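Local atomic coordinates of methyltransferase (Streptomyces regensis, PDB entry 5N5D), a protein that binds S-adenosylmethionine and probably transfers its methyl group to a hydroxyl oxygen of a precursor in the biosynthesis of tomaymycin. Residues 22-27 / 45-50; 77-82 / 139-144; 174-179 / 185-190. All coordinates share one frame; numbering follows the deposited sequence. Where two conformers were deposited one is given.

Contact 1 (22-27 / 45-50); sequences VKEDEA and VSAPQG. With SAM (S-adenosylmethionine), chain H.
Val-22 CG1 and Glu-24 OE2 both meet the methyl group of Ala-47. CG1 lies 3.8 Å from Ala-47 CB, and it reaches that methyl because it stands opposite the backbone N of Val-22 (chi1 -173°). The other branch, Val-22 CG2, is 4.3 Å from Pro-48 CA. Glu-24 arrives by a longer route. Its chain runs extended beyond CG and sets OE2 3.7 Å from Ala-47 CB. This is a plain touch on a methyl; the same OE2 is hydrogen-bonded to Tyr-74 of helix 74-80.

Ala-47 opens helix 47-60, and a capping box between Ser-46 and Gln-49 closes its first turn. Ser-46 OG accepts from Gln-49 N at 3.2 Å. In return Ser-46 N donates to Gln-49 OE1 at 3.0 Å, from above the carbonyl plane and 44° out of it. One residue earlier, Val-45 N gives a nearly straight bond to the carboxylate oxygen O of S-adenosylmethionine, 2.9 Å long at 170°. Both Val-45 methyls pack near that oxygen, CG1 at 3.5 Å.

The second subunit also reaches this contact: Val-22 packs on Thr-206 of that chain. The chemistry is thus split. Between the segments there is only a small, mainly apolar touch. The directed bonds belong to 45-50, where the capping box is likely to steady the backbone that offers Val-45 N to the cofactor.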
loop_
_atom_site.group_PDB
_atom_site.type_symbol
_atom_site.label_atom_id
_atom_site.label_comp_id
_atom_site.label_asym_id
_atom_site.label_seq_id
_atom_site.Cartn_x
_atom_site.Cartn_y
_atom_site.Cartn_z
ATOM N N VAL A 22 11.175 10.647 2.248
ATOM C CA VAL A 22 10.655 11.176 0.991
ATOM C C VAL A 22 11.320 12.511 0.692
ATOM O O VAL A 22 11.188 13.464 1.469
ATOM C CB VAL A 22 9.130 11.338 1.029
ATOM C CG1 VAL A 22 8.605 11.733 -0.352
ATOM C CG2 VAL A 22 8.471 10.060 1.520
ATOM N N LYS A 23 12.009 12.584 -0.440
ATOM C CA LYS A 23 12.622 13.815 -0.908
ATOM C C LYS A 23 11.751 14.446 -1.986
ATOM O O LYS A 23 11.181 13.743 -2.830
ATOM C CB LYS A 23 14.022 13.548 -1.459
ATOM N N GLU A 24 11.636 15.769 -1.940
ATOM C CA GLU A 24 11.012 16.547 -3.002
ATOM C C GLU A 24 12.055 17.472 -3.605
ATOM O O GLU A 24 12.664 18.275 -2.888
ATOM C CB GLU A 24 9.830 17.362 -2.480
ATOM C CG GLU A 24 8.632 16.521 -2.109
ATOM C CD GLU A 24 7.455 17.357 -1.669
ATOM O OE1 GLU A 24 7.659 18.510 -1.223
ATOM O OE2 GLU A 24 6.321 16.857 -1.781
ATOM N N ASP A 25 12.252 17.369 -4.914
ATOM C CA ASP A 25 13.090 18.314 -5.634
ATOM C C ASP A 25 12.240 19.511 -6.067
ATOM O O ASP A 25 11.065 19.630 -5.707
ATOM C CB ASP A 25 13.792 17.613 -6.799
ATOM C CG ASP A 25 12.837 17.106 -7.869
ATOM O OD1 ASP A 25 11.634 16.906 -7.595
ATOM O OD2 ASP A 25 13.310 16.881 -9.007
ATOM N N GLU A 26 12.827 20.409 -6.857
ATOM C CA GLU A 26 12.128 21.625 -7.262
ATOM C C GLU A 26 10.792 21.302 -7.922
ATOM O O GLU A 26 9.754 21.873 -7.568
ATOM C CB GLU A 26 13.022 22.433 -8.210
ATOM C CG GLU A 26 12.388 23.694 -8.806
ATOM C CD GLU A 26 13.128 24.216 -10.035
ATOM O OE1 GLU A 26 13.803 23.422 -10.726
ATOM O OE2 GLU A 26 13.030 25.430 -10.310
ATOM N N ALA A 27 10.799 20.386 -8.893
ATOM C CA ALA A 27 9.576 20.094 -9.634
ATOM C C ALA A 27 8.465 19.631 -8.697
ATOM O O ALA A 27 7.323 20.093 -8.793
ATOM C CB ALA A 27 9.855 19.049 -10.714
ATOM N N VAL A 45 -2.096 14.230 -3.823
ATOM C CA VAL A 45 -1.611 13.239 -2.872
ATOM C C VAL A 45 -0.499 13.877 -2.050
ATOM O O VAL A 45 0.234 14.756 -2.529
ATOM C CB VAL A 45 -1.120 11.956 -3.566
ATOM C CG1 VAL A 45 -2.274 11.251 -4.277
ATOM C CG2 VAL A 45 0.012 12.264 -4.538
ATOM N N SER A 46 -0.383 13.446 -0.801
ATOM C CA SER A 46 0.718 13.848 0.053
ATOM C C SER A 46 2.027 13.257 -0.462
ATOM O O SER A 46 2.051 12.373 -1.320
ATOM C CB SER A 46 0.481 13.366 1.478
ATOM O OG SER A 46 0.579 11.952 1.521
ATOM N N ALA A 47 3.138 13.725 0.102
ATOM C CA ALA A 47 4.423 13.156 -0.292
ATOM C C ALA A 47 4.498 11.664 0.012
ATOM O O ALA A 47 4.887 10.895 -0.885
ATOM C CB ALA A 47 5.561 13.938 0.372
ATOM N N PRO A 48 4.142 11.186 1.210
ATOM C CA PRO A 48 4.197 9.733 1.448
ATOM C C PRO A 48 3.284 8.948 0.523
ATOM O O PRO A 48 3.633 7.836 0.103
ATOM C CB PRO A 48 3.769 9.600 2.917
ATOM C CG PRO A 48 4.027 10.946 3.527
ATOM C CD PRO A 48 3.752 11.924 2.425
ATOM N N GLN A 49 2.121 9.514 0.184
ATOM C CA GLN A 49 1.177 8.852 -0.717
ATOM C C GLN A 49 1.690 8.813 -2.151
ATOM O O GLN A 49 1.536 7.798 -2.848
ATOM C CB GLN A 49 -0.166 9.578 -0.682
ATOM C CG GLN A 49 -0.950 9.420 0.593
ATOM C CD GLN A 49 -2.159 10.354 0.649
ATOM O OE1 GLN A 49 -2.322 11.242 -0.198
ATOM N NE2 GLN A 49 -3.002 10.160 1.648
ATOM N N GLY A 50 2.245 9.927 -2.632
ATOM C CA GLY A 50 2.853 9.920 -3.945
ATOM C C GLY A 50 4.002 8.937 -4.024
ATOM O O GLY A 50 4.143 8.214 -5.011
HETATM N N SAM H . -3.893 13.278 -9.006
HETATM C CA SAM H . -3.568 14.654 -8.578
HETATM C C SAM H . -2.398 14.634 -7.542
HETATM O O SAM H . -2.456 13.762 -6.646
HETATM O OXT SAM H . -1.490 15.482 -7.673
HETATM C CB SAM H . -4.808 15.345 -7.962
HETATM C CG SAM H . -6.045 15.179 -8.837
HETATM S SD SAM H . -7.368 16.181 -8.119
HETATM C CE SAM H . -7.810 15.200 -6.734
HETATM C "C5'" SAM H . -8.792 15.804 -9.197
HETATM C "C4'" SAM H . -8.631 16.357 -10.599
HETATM O "O4'" SAM H . -9.588 15.753 -11.498
HETATM C "C3'" SAM H . -8.815 17.876 -10.713
HETATM O "O3'" SAM H . -7.652 18.450 -11.300
HETATM C "C2'" SAM H . -10.080 18.025 -11.573
HETATM O "O2'" SAM H . -10.041 19.164 -12.425
HETATM C "C1'" SAM H . -10.030 16.744 -12.395
HETATM N N9 SAM H . -11.311 16.321 -12.948
HETATM C C8 SAM H . -12.540 16.382 -12.347
HETATM N N7 SAM H . -13.511 15.867 -13.062
HETATM C C5 SAM H . -12.875 15.434 -14.216
HETATM C C6 SAM H . -13.344 14.775 -15.368
HETATM N N6 SAM H . -14.623 14.429 -15.555
HETATM N N1 SAM H . -12.443 14.469 -16.329
HETATM C C2 SAM H . -11.164 14.809 -16.142
HETATM N N3 SAM H . -10.606 15.433 -15.100
HETATM C C4 SAM H . -11.520 15.716 -14.163
#

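Contact 2 (77-82 / 139-144); sequences IWLARA and MVFVDA. With SAM (S-adenosylmethionine), chain H.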
loop_
_atom_site.group_PDB
_atom_site.type_symbol
_atom_site.label_atom_id
_atom_site.label_comp_id
_atom_site.label_asym_id
_atom_site.label_seq_id
_atom_site.Cartn_x
_atom_site.Cartn_y
_atom_site.Cartn_z
ATOM N N ILE A 77 4.286 13.293 -11.503
ATOM C CA ILE A 77 5.744 13.205 -11.437
ATOM C C ILE A 77 6.157 11.900 -10.772
ATOM O O ILE A 77 7.050 11.192 -11.251
ATOM C CB ILE A 77 6.328 14.419 -10.696
ATOM C CG1 ILE A 77 6.129 15.697 -11.516
ATOM C CG2 ILE A 77 7.818 14.211 -10.414
ATOM C CD1 ILE A 77 6.385 16.962 -10.731
ATOM N N TRP A 78 5.520 11.569 -9.645
ATOM C CA TRP A 78 5.861 10.337 -8.942
ATOM C C TRP A 78 5.628 9.118 -9.822
ATOM O O TRP A 78 6.439 8.183 -9.831
ATOM C CB TRP A 78 5.051 10.217 -7.654
ATOM C CG TRP A 78 5.606 11.017 -6.510
ATOM C CD1 TRP A 78 5.041 12.101 -5.910
ATOM C CD2 TRP A 78 6.840 10.777 -5.822
ATOM N NE1 TRP A 78 5.840 12.549 -4.882
ATOM C CE2 TRP A 78 6.955 11.755 -4.813
ATOM C CE3 TRP A 78 7.860 9.832 -5.965
ATOM C CZ2 TRP A 78 8.051 11.811 -3.948
ATOM C CZ3 TRP A 78 8.944 9.891 -5.107
ATOM C CH2 TRP A 78 9.030 10.872 -4.111
ATOM N N LEU A 79 4.522 9.102 -10.563
ATOM C CA LEU A 79 4.237 7.957 -11.423
ATOM C C LEU A 79 5.215 7.889 -12.589
ATOM O O LEU A 79 5.742 6.817 -12.905
ATOM C CB LEU A 79 2.802 8.033 -11.937
ATOM C CG LEU A 79 1.719 7.743 -10.898
ATOM C CD1 LEU A 79 0.367 8.108 -11.472
ATOM C CD2 LEU A 79 1.742 6.288 -10.463
ATOM N N ALA A 80 5.467 9.023 -13.247
ATOM C CA ALA A 80 6.365 9.020 -14.397
ATOM C C ALA A 80 7.776 8.627 -13.994
ATOM O O ALA A 80 8.488 7.989 -14.775
ATOM C CB ALA A 80 6.367 10.392 -15.072
ATOM N N ARG A 81 8.199 8.982 -12.778
ATOM C CA ARG A 81 9.550 8.643 -12.349
ATOM C C ARG A 81 9.719 7.167 -12.012
ATOM O O ARG A 81 10.857 6.722 -11.816
ATOM C CB ARG A 81 9.942 9.517 -11.159
ATOM C CG ARG A 81 10.317 10.920 -11.594
ATOM C CD ARG A 81 10.727 11.816 -10.441
ATOM N NE ARG A 81 11.341 13.035 -10.955
ATOM C CZ ARG A 81 11.561 14.133 -10.240
ATOM N NH1 ARG A 81 11.214 14.178 -8.961
ATOM N NH2 ARG A 81 12.116 15.193 -10.810
ATOM N N ALA A 82 8.632 6.401 -11.952
ATOM C CA ALA A 82 8.718 4.955 -11.814
ATOM C C ALA A 82 8.969 4.261 -13.147
ATOM O O ALA A 82 9.279 3.066 -13.156
ATOM C CB ALA A 82 7.430 4.410 -11.200
ATOM N N MET A 139 -0.802 -0.181 -14.938
ATOM C CA MET A 139 -1.267 0.445 -13.713
ATOM C C MET A 139 -2.199 1.581 -14.090
ATOM O O MET A 139 -1.968 2.281 -15.080
ATOM C CB MET A 139 -0.098 0.966 -12.870
ATOM C CG MET A 139 -0.515 1.681 -11.601
ATOM S SD MET A 139 0.918 1.973 -10.543
ATOM C CE MET A 139 0.177 2.904 -9.208
ATOM N N VAL A 140 -3.254 1.752 -13.299
ATOM C CA VAL A 140 -4.208 2.841 -13.468
ATOM C C VAL A 140 -4.388 3.527 -12.123
ATOM O O VAL A 140 -4.655 2.861 -11.119
ATOM C CB VAL A 140 -5.569 2.344 -13.986
ATOM C CG1 VAL A 140 -6.492 3.514 -14.239
ATOM C CG2 VAL A 140 -5.389 1.514 -15.239
ATOM N N PHE A 141 -4.251 4.849 -12.105
ATOM C CA PHE A 141 -4.532 5.659 -10.925
ATOM C C PHE A 141 -5.755 6.518 -11.218
ATOM O O PHE A 141 -5.730 7.350 -12.134
ATOM C CB PHE A 141 -3.328 6.529 -10.553
ATOM C CG PHE A 141 -3.535 7.381 -9.320
ATOM C CD1 PHE A 141 -4.133 6.861 -8.179
ATOM C CD2 PHE A 141 -3.118 8.700 -9.303
ATOM C CE1 PHE A 141 -4.309 7.652 -7.050
ATOM C CE2 PHE A 141 -3.286 9.489 -8.179
ATOM C CZ PHE A 141 -3.886 8.958 -7.050
ATOM N N VAL A 142 -6.815 6.308 -10.444
ATOM C CA VAL A 142 -8.083 7.006 -10.609
ATOM C C VAL A 142 -8.189 8.023 -9.483
ATOM O O VAL A 142 -8.312 7.652 -8.309
ATOM C CB VAL A 142 -9.269 6.037 -10.593
ATOM C CG1 VAL A 142 -10.574 6.784 -10.872
ATOM C CG2 VAL A 142 -9.044 4.896 -11.585
ATOM N N ASP A 143 -8.153 9.301 -9.836
ATOM C CA ASP A 143 -8.146 10.381 -8.862
ATOM C C ASP A 143 -8.771 11.620 -9.494
ATOM O O ASP A 143 -8.170 12.689 -9.555
ATOM C CB ASP A 143 -6.722 10.655 -8.384
ATOM C CG ASP A 143 -6.666 11.647 -7.237
ATOM O OD1 ASP A 143 -7.684 11.820 -6.521
ATOM O OD2 ASP A 143 -5.592 12.259 -7.044
ATOM N N ALA A 144 -10.001 11.483 -9.981
ATOM C CA ALA A 144 -10.704 12.619 -10.564
ATOM C C ALA A 144 -12.015 12.825 -9.814
ATOM O O ALA A 144 -12.022 12.886 -8.579
ATOM C CB ALA A 144 -10.921 12.401 -12.062
HETATM N N SAM H . -3.893 13.278 -9.006
HETATM C CA SAM H . -3.568 14.654 -8.578
HETATM C C SAM H . -2.398 14.634 -7.542
HETATM O O SAM H . -2.456 13.762 -6.646
HETATM O OXT SAM H . -1.490 15.482 -7.673
HETATM C CB SAM H . -4.808 15.345 -7.962
HETATM C CG SAM H . -6.045 15.179 -8.837
HETATM S SD SAM H . -7.368 16.181 -8.119
HETATM C CE SAM H . -7.810 15.200 -6.734
HETATM C "C5'" SAM H . -8.792 15.804 -9.197
HETATM C "C4'" SAM H . -8.631 16.357 -10.599
HETATM O "O4'" SAM H . -9.588 15.753 -11.498
HETATM C "C3'" SAM H . -8.815 17.876 -10.713
HETATM O "O3'" SAM H . -7.652 18.450 -11.300
HETATM C "C2'" SAM H . -10.080 18.025 -11.573
HETATM O "O2'" SAM H . -10.041 19.164 -12.425
HETATM C "C1'" SAM H . -10.030 16.744 -12.395
HETATM N N9 SAM H . -11.311 16.321 -12.948
HETATM C C8 SAM H . -12.540 16.382 -12.347
HETATM N N7 SAM H . -13.511 15.867 -13.062
HETATM C C5 SAM H . -12.875 15.434 -14.216
HETATM C C6 SAM H . -13.344 14.775 -15.368
HETATM N N6 SAM H . -14.623 14.429 -15.555
HETATM N N1 SAM H . -12.443 14.469 -16.329
HETATM C C2 SAM H . -11.164 14.809 -16.142
HETATM N N3 SAM H . -10.606 15.433 -15.100
HETATM C C4 SAM H . -11.520 15.716 -14.163
#
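Asp-143 OD2 accepts a 2.8 Å hydrogen bond from the amino nitrogen N of S-adenosylmethionine. Asp-143 follows directly on strand 139-142, a central parallel strand of the Rossmann-like fold, and such folds commonly bind the cofactor at the C-terminal ends of their strands. Its carboxylate stands opposite the backbone N (chi1 -173°), which brings both oxygens to the methionine part of the ligand. OD1 comes within 3.4 Å of the methyl carbon CE. Replacing Asp-143 by an alanine would probably leave the cofactor amino group without this acceptor and the methionine part freer to shift. Ala-144 continues the pocket wall, with its CA 3.5 Å from the ribose oxygen O4' of the ligand.

Farther back along the strand the contact with helix 74-80 is purely apolar. The two methyls of Leu-79 part to meet different residues of the strand. Leu-79 CD2 lies 3.9 Å from Met-139 CE, at the end of an extended chain. Leu-79 CD1 is 4.1 Å from both Phe-141 CB and Phe-141 CD2. Leu-79 crosses both partners at about a right angle. Met-139 and Phe-141 are two apart on the strand, so their side chains leave the same side of the sheet, and Val-140 between them turns away from the helix. Leu-79 also packs on Glu-67 of the adjacent strand 64-68, and Met-139 on Ala-57 of helix 47-60.

Phe-141 links the two halves. Its CE2 lies 3.9 Å from the amino nitrogen of the ligand, in an oblique approach. One face of its ring carries Asp-143 CB, 3.5 Å above the plane and offset toward the rim.

Contact 3 (174-179 / 185-190); sequences GGAVTD and AGVQGV
Val-187 and Ala-176 meet where a 3-10 turn, 176-178, leans on the first turns of helix 185-198. From its CB, which points at the turn, Val-187 forks into two methyls. CG1, opposite the backbone N (chi1 174°), runs up to the carbonyl of Ala-176, 3.3 Å from Ala-176 O. It also lies 3.9 Å from Val-177 CA. Val-187 CG2 ends 3.8 Å from Ala-176 CB. The fork thus packs against both the carbonyl and the methyl of Ala-176. That carbonyl is already engaged, since Asp-179 N donates to Ala-176 O at 3.0 Å and closes the turn.

One helical turn on, Val-190 CG1 approaches Val-177 CG2 at 3.6 Å, the side chains crossing at about a right angle. Two conformers of Val-177 were deposited, so this distance is less certain. Gln-188 bends at chi2 (-59°), which curls its amide back toward the loop. Its NE2 bonds to Pro-180 O and His-182 O in the connection between the segments.

Val-177 also packs on Tyr-16 of the second subunit. The long loop after strand 165-169 folds back onto the start of the following helix, in a strand-to-helix connection of the Rossmann-like fold.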
loop_
_atom_site.group_PDB
_atom_site.type_symbol
_atom_site.label_atom_id
_atom_site.label_comp_id
_atom_site.label_asym_id
_atom_site.label_seq_id
_atom_site.Cartn_x
_atom_site.Cartn_y
_atom_site.Cartn_z
ATOM N N GLY A 174 -15.378 10.673 4.346
ATOM C CA GLY A 174 -15.715 10.957 5.721
ATOM C C GLY A 174 -16.499 9.872 6.419
ATOM O O GLY A 174 -17.050 10.116 7.495
ATOM N N GLY A 175 -16.571 8.680 5.836
ATOM C CA GLY A 175 -17.393 7.616 6.362
ATOM C C GLY A 175 -18.757 7.508 5.723
ATOM O O GLY A 175 -19.495 6.565 6.034
ATOM N N ALA A 176 -19.117 8.436 4.836
ATOM C CA ALA A 176 -20.454 8.428 4.256
ATOM C C ALA A 176 -20.678 7.219 3.362
ATOM O O ALA A 176 -21.830 6.886 3.066
ATOM C CB ALA A 176 -20.695 9.709 3.460
ATOM N N VAL A 177 -19.608 6.541 2.950
ATOM C CA VAL A 177 -19.729 5.406 2.047
ATOM C C VAL A 177 -20.542 4.272 2.660
ATOM O O VAL A 177 -21.063 3.424 1.929
ATOM C CB VAL A 177 -18.316 4.932 1.636
ATOM C CG1 VAL A 177 -17.630 4.193 2.788
ATOM C CG2 VAL A 177 -18.368 4.077 0.383
ATOM N N THR A 178 -20.671 4.229 3.988
ATOM C CA THR A 178 -21.439 3.162 4.625
ATOM C C THR A 178 -22.944 3.391 4.575
ATOM O O THR A 178 -23.698 2.520 5.024
ATOM C CB THR A 178 -21.024 2.999 6.091
ATOM O OG1 THR A 178 -21.434 4.153 6.829
ATOM C CG2 THR A 178 -19.511 2.807 6.212
ATOM N N ASP A 179 -23.397 4.528 4.056
ATOM C CA ASP A 179 -24.805 4.891 4.116
ATOM C C ASP A 179 -25.473 4.583 2.787
ATOM O O ASP A 179 -25.226 5.300 1.804
ATOM C CB ASP A 179 -24.952 6.372 4.450
ATOM C CG ASP A 179 -26.398 6.810 4.583
ATOM O OD1 ASP A 179 -27.323 5.984 4.392
ATOM O OD2 ASP A 179 -26.610 8.003 4.892
ATOM N N ALA A 185 -23.896 11.831 -5.206
ATOM C CA ALA A 185 -23.534 10.950 -6.314
ATOM C C ALA A 185 -22.133 10.380 -6.149
ATOM O O ALA A 185 -21.857 9.263 -6.610
ATOM C CB ALA A 185 -23.644 11.710 -7.634
ATOM N N GLY A 186 -21.227 11.135 -5.527
ATOM C CA GLY A 186 -19.894 10.615 -5.285
ATOM C C GLY A 186 -19.910 9.442 -4.328
ATOM O O GLY A 186 -19.273 8.414 -4.572
ATOM N N VAL A 187 -20.662 9.572 -3.233
ATOM C CA VAL A 187 -20.809 8.467 -2.289
ATOM C C VAL A 187 -21.388 7.256 -3.001
ATOM O O VAL A 187 -20.899 6.131 -2.853
ATOM C CB VAL A 187 -21.684 8.889 -1.094
ATOM C CG1 VAL A 187 -21.960 7.695 -0.181
ATOM C CG2 VAL A 187 -21.019 10.007 -0.310
ATOM N N GLN A 188 -22.433 7.472 -3.795
ATOM C CA GLN A 188 -23.063 6.346 -4.468
ATOM C C GLN A 188 -22.144 5.748 -5.526
ATOM O O GLN A 188 -22.183 4.532 -5.763
ATOM C CB GLN A 188 -24.397 6.778 -5.073
ATOM C CG GLN A 188 -25.476 7.098 -4.031
ATOM C CD GLN A 188 -25.787 5.918 -3.104
ATOM O OE1 GLN A 188 -25.758 4.755 -3.521
ATOM N NE2 GLN A 188 -26.078 6.216 -1.838
ATOM N N GLY A 189 -21.291 6.567 -6.144
ATOM C CA GLY A 189 -20.331 6.034 -7.099
ATOM C C GLY A 189 -19.291 5.140 -6.448
ATOM O O GLY A 189 -18.946 4.078 -6.981
ATOM N N VAL A 190 -18.775 5.555 -5.289
ATOM C CA VAL A 190 -17.801 4.734 -4.580
ATOM C C VAL A 190 -18.451 3.442 -4.107
ATOM O O VAL A 190 -17.846 2.368 -4.176
ATOM C CB VAL A 190 -17.180 5.526 -3.415
ATOM C CG1 VAL A 190 -16.279 4.627 -2.555
ATOM C CG2 VAL A 190 -16.376 6.705 -3.956
#

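The three contacts follow one another along the chain; none nests in or crosses another. Contact 1 closes first, bringing the chain just after helix 6-21 back to the start of helix 47-60. Contact 2 closes a longer loop, joining helix 74-80 to strand 139-142 after a run of chain that includes strands 88-93 and 115-119. Contacts 1 and 2 touch: Arg-81 NH2 makes a 2.7 Å salt bridge with Asp-25 OD2, and Trp-78 packs on Val-22. Both also reach S-adenosylmethionine. Contact 3 is the shortest loop, between strand 165-169 and helix 185-198. Its nearest atoms are about 9 Å from contact 2, but like contact 1 it meets the second subunit.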